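Local coordinates for uncharacterized peroxidase-related protein (Silicibacter sp., PDB 2PFX), which is of unknown function but, as a peroxidase-related member of the AhpD-like clan, probably acts as a thiol-dependent oxidoreductase, at residues A[7-12]-A[41-46]; A[87-92]-A[169-174]. One frame throughout, in Å; residues are numbered along the deposited sequence.

Contact 1 (A[7-12]-A[41-46]); sequences EPTALD and LKAYAF
The N-terminal arm of this all-helical subunit packs on the short helix 39-44 here, with P8 and T9 set against K42 and A43. The closest backbones are those of P8 and A43, whose CA atoms lie 6.0 Å apart. The peptide bond before P8 is cis. The CG corner of the P8 ring meets CB of K42 at 3.9 Å, and the same corner lies 4.0 Å from the backbone N of A43. The ring thus rests on the helix backbone as much as on side chains. Of the K42 side chain, CB does the touching. Beyond CG the lysine chain runs out extended, and NZ ends clear of the arm. NZ of K42 stays 6.3 Å from OE1 of E7, too far for a salt bridge, and OE1 of E7 is hydrogen-bonded to ND2 of N39. T9 adds a methyl-to-methyl touch: CG2 of T9 meets CB of A43 at 4.0 Å. With chi1 at 72°, OG1 of T9 sits between the backbone N and the carbonyl carbon, which leaves CG2 beside the backbone N. OG1 of T9 accepts from the backbone N of L11 at 3.0 Å, with an angle of 153° at the hydrogen. This is an ST turn, and it turns the arm just past its contact with helix 39-44. With an alanine here, N of L11 would probably lose its acceptor, the turn would be freer to open, and the methyl that meets CB of A43 would be gone. T9 also touches T178 of helix 155-178, and W159 of the second subunit packs on A43.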
loop_
_atom_site.group_PDB
_atom_site.type_symbol
_atom_site.label_atom_id
_atom_site.label_comp_id
_atom_site.label_asym_id
_atom_site.label_seq_id
_atom_site.Cartn_x
_atom_site.Cartn_y
_atom_site.Cartn_z
ATOM N N GLU A 7 11.392 -25.118 17.719
ATOM C CA GLU A 7 10.239 -25.860 17.283
ATOM C C GLU A 7 9.409 -26.289 18.483
ATOM O O GLU A 7 9.917 -26.473 19.584
ATOM C CB GLU A 7 10.653 -27.066 16.450
ATOM C CG GLU A 7 11.427 -26.717 15.210
ATOM C CD GLU A 7 11.741 -27.870 14.287
ATOM O OE1 GLU A 7 10.887 -28.759 14.066
ATOM O OE2 GLU A 7 12.880 -27.902 13.756
ATOM N N PRO A 8 8.106 -26.435 18.284
ATOM C CA PRO A 8 7.481 -26.091 17.002
ATOM C C PRO A 8 7.241 -24.597 16.788
ATOM O O PRO A 8 7.099 -24.221 15.614
ATOM C CB PRO A 8 6.145 -26.819 17.095
ATOM C CG PRO A 8 5.852 -26.947 18.544
ATOM C CD PRO A 8 7.177 -27.000 19.269
ATOM N N THR A 9 7.212 -23.764 17.820
ATOM C CA THR A 9 7.144 -22.311 17.695
ATOM C C THR A 9 8.230 -21.670 18.565
ATOM O O THR A 9 8.939 -22.390 19.266
ATOM C CB THR A 9 5.791 -21.713 18.108
ATOM O OG1 THR A 9 5.637 -21.773 19.528
ATOM C CG2 THR A 9 4.636 -22.542 17.545
ATOM N N ALA A 10 8.319 -20.355 18.519
ATOM C CA ALA A 10 9.225 -19.638 19.409
ATOM C C ALA A 10 8.603 -19.384 20.783
ATOM O O ALA A 10 9.233 -18.757 21.650
ATOM C CB ALA A 10 9.652 -18.306 18.795
ATOM N N LEU A 11 7.376 -19.831 21.014
ATOM C CA LEU A 11 6.731 -19.667 22.306
ATOM C C LEU A 11 7.049 -20.791 23.269
ATOM O O LEU A 11 7.116 -21.956 22.900
ATOM C CB LEU A 11 5.199 -19.585 22.129
ATOM C CG LEU A 11 4.719 -18.360 21.342
ATOM C CD1 LEU A 11 3.206 -18.298 21.388
ATOM C CD2 LEU A 11 5.296 -17.038 21.840
ATOM N N ASP A 12 7.225 -20.458 24.544
ATOM C CA ASP A 12 7.400 -21.540 25.520
ATOM C C ASP A 12 6.006 -22.009 25.896
ATOM O O ASP A 12 5.333 -21.468 26.770
ATOM C CB ASP A 12 8.217 -21.015 26.687
ATOM C CG ASP A 12 8.255 -21.953 27.881
ATOM O OD1 ASP A 12 8.356 -23.181 27.709
ATOM O OD2 ASP A 12 8.175 -21.448 29.025
ATOM N N LEU A 41 0.422 -29.257 14.697
ATOM C CA LEU A 41 -0.327 -30.039 15.671
ATOM C C LEU A 41 0.373 -30.052 17.029
ATOM O O LEU A 41 -0.303 -29.969 18.048
ATOM C CB LEU A 41 -0.542 -31.463 15.175
ATOM C CG LEU A 41 -1.321 -31.587 13.871
ATOM C CD1 LEU A 41 -1.343 -33.051 13.460
ATOM C CD2 LEU A 41 -2.706 -30.971 14.018
ATOM N N LYS A 42 1.693 -30.140 17.020
ATOM C CA LYS A 42 2.418 -30.069 18.302
ATOM C C LYS A 42 2.175 -28.733 18.967
ATOM O O LYS A 42 2.176 -28.627 20.199
ATOM C CB LYS A 42 3.904 -30.325 18.087
ATOM C CG LYS A 42 4.221 -31.643 17.392
ATOM C CD LYS A 42 5.718 -31.845 17.179
ATOM C CE LYS A 42 6.035 -33.326 17.012
ATOM N NZ LYS A 42 7.332 -33.511 16.309
ATOM N N ALA A 43 1.944 -27.706 18.158
ATOM C CA ALA A 43 1.731 -26.370 18.694
ATOM C C ALA A 43 0.434 -26.296 19.485
ATOM O O ALA A 43 0.392 -25.664 20.542
ATOM C CB ALA A 43 1.774 -25.321 17.573
ATOM N N TYR A 44 -0.609 -26.942 18.963
ATOM C CA TYR A 44 -1.905 -26.921 19.624
ATOM C C TYR A 44 -2.034 -27.975 20.708
ATOM O O TYR A 44 -2.962 -27.901 21.527
ATOM C CB TYR A 44 -3.043 -27.130 18.609
ATOM C CG TYR A 44 -3.348 -25.856 17.847
ATOM C CD1 TYR A 44 -2.660 -25.567 16.680
ATOM C CD2 TYR A 44 -4.295 -24.954 18.298
ATOM C CE1 TYR A 44 -2.931 -24.399 15.989
ATOM C CE2 TYR A 44 -4.580 -23.792 17.612
ATOM C CZ TYR A 44 -3.890 -23.529 16.458
ATOM O OH TYR A 44 -4.155 -22.378 15.759
ATOM N N ALA A 45 -1.107 -28.926 20.682
ATOM C CA ALA A 45 -1.186 -30.085 21.568
ATOM C C ALA A 45 -0.983 -29.809 23.046
ATOM O O ALA A 45 -1.150 -30.725 23.867
ATOM C CB ALA A 45 -0.198 -31.143 21.076
ATOM N N PHE A 46 -0.655 -28.600 23.469
ATOM C CA PHE A 46 -0.617 -28.332 24.904
ATOM C C PHE A 46 -1.996 -28.384 25.539
ATOM O O PHE A 46 -2.148 -28.486 26.761
ATOM C CB PHE A 46 0.033 -26.968 25.195
ATOM C CG PHE A 46 -0.807 -25.767 24.803
ATOM C CD1 PHE A 46 -0.745 -25.310 23.494
ATOM C CD2 PHE A 46 -1.615 -25.111 25.712
ATOM C CE1 PHE A 46 -1.497 -24.220 23.110
ATOM C CE2 PHE A 46 -2.383 -24.024 25.326
ATOM C CZ PHE A 46 -2.321 -23.586 24.015
#

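Contact 2 (A[87-92]-A[169-174])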
loop_
_atom_site.group_PDB
_atom_site.type_symbol
_atom_site.label_atom_id
_atom_site.label_comp_id
_atom_site.label_asym_id
_atom_site.label_seq_id
_atom_site.Cartn_x
_atom_site.Cartn_y
_atom_site.Cartn_z
ATOM N N PHE A 87 6.011 -18.669 5.866
ATOM C CA PHE A 87 6.974 -19.756 5.712
ATOM C C PHE A 87 6.416 -21.129 6.051
ATOM O O PHE A 87 6.605 -22.046 5.243
ATOM C CB PHE A 87 8.217 -19.467 6.589
ATOM C CG PHE A 87 9.340 -20.476 6.425
ATOM C CD1 PHE A 87 9.952 -20.767 5.225
ATOM C CD2 PHE A 87 9.774 -21.176 7.543
ATOM C CE1 PHE A 87 10.935 -21.731 5.126
ATOM C CE2 PHE A 87 10.768 -22.116 7.453
ATOM C CZ PHE A 87 11.373 -22.413 6.241
ATOM N N TYR A 88 5.785 -21.302 7.213
ATOM C CA TYR A 88 5.291 -22.600 7.643
ATOM C C TYR A 88 4.408 -23.178 6.528
ATOM O O TYR A 88 4.525 -24.329 6.104
ATOM C CB TYR A 88 4.528 -22.565 8.993
ATOM C CG TYR A 88 4.025 -23.946 9.380
ATOM C CD1 TYR A 88 2.824 -24.527 8.991
ATOM C CD2 TYR A 88 4.821 -24.737 10.220
ATOM C CE1 TYR A 88 2.425 -25.772 9.363
ATOM C CE2 TYR A 88 4.434 -26.002 10.607
ATOM C CZ TYR A 88 3.239 -26.524 10.179
ATOM O OH TYR A 88 2.796 -27.770 10.539
ATOM N N CYS A 89 3.418 -22.367 6.178
ATOM C CA CYS A 89 2.312 -22.856 5.370
ATOM C C CYS A 89 2.788 -23.022 3.937
ATOM O O CYS A 89 2.329 -23.923 3.240
ATOM C CB CYS A 89 1.140 -21.875 5.494
ATOM S SG CYS A 89 0.458 -21.766 7.180
ATOM N N LEU A 90 3.721 -22.170 3.510
ATOM C CA LEU A 90 4.241 -22.280 2.144
ATOM C C LEU A 90 4.995 -23.596 1.985
ATOM O O LEU A 90 4.925 -24.260 0.953
ATOM C CB LEU A 90 5.109 -21.088 1.773
ATOM C CG LEU A 90 4.357 -19.818 1.350
ATOM C CD1 LEU A 90 5.234 -18.577 1.404
ATOM C CD2 LEU A 90 3.769 -20.035 -0.051
ATOM N N VAL A 91 5.697 -23.960 3.053
ATOM C CA VAL A 91 6.424 -25.223 3.035
ATOM C C VAL A 91 5.490 -26.421 3.124
ATOM O O VAL A 91 5.627 -27.362 2.330
ATOM C CB VAL A 91 7.434 -25.259 4.203
ATOM C CG1 VAL A 91 8.021 -26.662 4.321
ATOM C CG2 VAL A 91 8.478 -24.177 3.992
ATOM N N ALA A 92 4.576 -26.372 4.082
ATOM C CA ALA A 92 3.697 -27.507 4.323
ATOM C C ALA A 92 2.754 -27.736 3.144
ATOM O O ALA A 92 2.604 -28.876 2.672
ATOM C CB ALA A 92 2.933 -27.306 5.627
ATOM N N ASN A 169 -5.959 -17.510 5.999
ATOM C CA ASN A 169 -5.667 -16.166 6.504
ATOM C C ASN A 169 -5.551 -16.180 8.040
ATOM O O ASN A 169 -4.945 -15.296 8.670
ATOM C CB ASN A 169 -6.747 -15.185 6.034
ATOM C CG ASN A 169 -6.335 -14.608 4.682
ATOM O OD1 ASN A 169 -5.483 -13.725 4.645
ATOM N ND2 ASN A 169 -6.885 -15.130 3.606
HETATM N N MSE A 170 -6.148 -17.186 8.673
HETATM C CA MSE A 170 -6.009 -17.374 10.118
HETATM C C MSE A 170 -4.666 -18.071 10.369
HETATM O O MSE A 170 -3.824 -17.568 11.104
HETATM C CB MSE A 170 -7.114 -18.184 10.770
HETATM C CG MSE A 170 -6.823 -18.684 12.192
HETATM SE SE MSE A 170 -8.354 -19.633 12.914
HETATM C CE MSE A 170 -7.821 -21.257 12.030
ATOM N N THR A 171 -4.503 -19.224 9.743
ATOM C CA THR A 171 -3.354 -20.049 10.107
ATOM C C THR A 171 -2.066 -19.389 9.690
ATOM O O THR A 171 -1.055 -19.490 10.401
ATOM C CB THR A 171 -3.442 -21.493 9.573
ATOM O OG1 THR A 171 -3.338 -21.554 8.157
ATOM C CG2 THR A 171 -4.800 -22.092 9.920
ATOM N N ASN A 172 -2.037 -18.669 8.571
ATOM C CA ASN A 172 -0.810 -17.941 8.251
ATOM C C ASN A 172 -0.410 -16.973 9.357
ATOM O O ASN A 172 0.777 -16.887 9.630
ATOM C CB ASN A 172 -0.975 -17.110 6.994
ATOM C CG ASN A 172 -1.201 -17.812 5.698
ATOM O OD1 ASN A 172 -1.361 -17.171 4.661
ATOM N ND2 ASN A 172 -1.273 -19.122 5.808
ATOM N N ARG A 173 -1.404 -16.304 9.916
ATOM C CA ARG A 173 -1.128 -15.244 10.903
ATOM C C ARG A 173 -0.629 -15.837 12.201
ATOM O O ARG A 173 0.300 -15.345 12.846
ATOM C CB ARG A 173 -2.393 -14.386 11.066
ATOM C CG ARG A 173 -2.600 -13.512 9.813
ATOM C CD ARG A 173 -3.749 -12.520 9.917
ATOM N NE ARG A 173 -3.562 -11.542 8.848
ATOM C CZ ARG A 173 -3.878 -11.636 7.577
ATOM N NH1 ARG A 173 -4.466 -12.730 7.123
ATOM N NH2 ARG A 173 -3.609 -10.633 6.752
ATOM N N VAL A 174 -1.290 -16.942 12.582
ATOM C CA VAL A 174 -0.852 -17.608 13.806
ATOM C C VAL A 174 0.562 -18.130 13.638
ATOM O O VAL A 174 1.441 -17.982 14.498
ATOM C CB VAL A 174 -1.844 -18.733 14.132
ATOM C CG1 VAL A 174 -1.290 -19.577 15.285
ATOM C CG2 VAL A 174 -3.215 -18.169 14.469
#
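C89 of helix 87-101 faces T171 and N172 of helix 155-178 in a buried helix-helix contact. C89 is the second cysteine of a C-F-Y-C sequence, consistent with the CxxC motif of AhpD-like proteins. The tight part is at N172. Its ND2 lies 3.4 Å from SG of C89 and 3.7 Å from CB of C89, so the amide nitrogen lies alongside the CB-SG bond. CB of C89 points at helix 155-178, and chi1 of -64° sets SG anti to the carbonyl carbon, where it meets ND2 of N172 and OG1 of T171. The strongest polar partner of N172 lies elsewhere: its OD1 accepts from ND2 of N84. That bond probably fixes the amide with ND2 on the cysteine side. S81 of helix 70-84 touches both C89 and N172.

The looser part is at T171, a partly exposed residue. Its OG1 stands 3.9 Å from SG of C89, a wider spacing than on the N172 side. The contact buries this hydroxyl, yet nothing in the model bonds to it. Farther round the helix, R173 turns to the second subunit, where NE and NH2 bond to the backbone oxygens of M133 and T134. NH1 of R173 grips N169 twice, to the backbone O at 3.0 Å and to OD1 at 2.9 Å, the second bond lying in the carbonyl plane on a lone pair of OD1.

From the N terminus, the chain first runs through the arm 7-12, then helix 21-34, and contact 1 closes that loop when helix 39-44 returns to the arm. Helices 48-63 and 70-84 follow before contact 2 opens at 87-92. Contact 2 closes a much longer loop, 76 residues and mostly helical, when helix 155-178 comes back to helix 87-101. The two contacts are in series and neither encloses the other. The centres of contacts 1 and 2 lie about 14 Å apart. They meet where OH of Y44 packs on CG1 of V174 at 4.0 Å. Helix 155-178 thus touches helix 39-44 through V174 and packs on helix 87-101 in contact 2. Both contacts touch the second subunit.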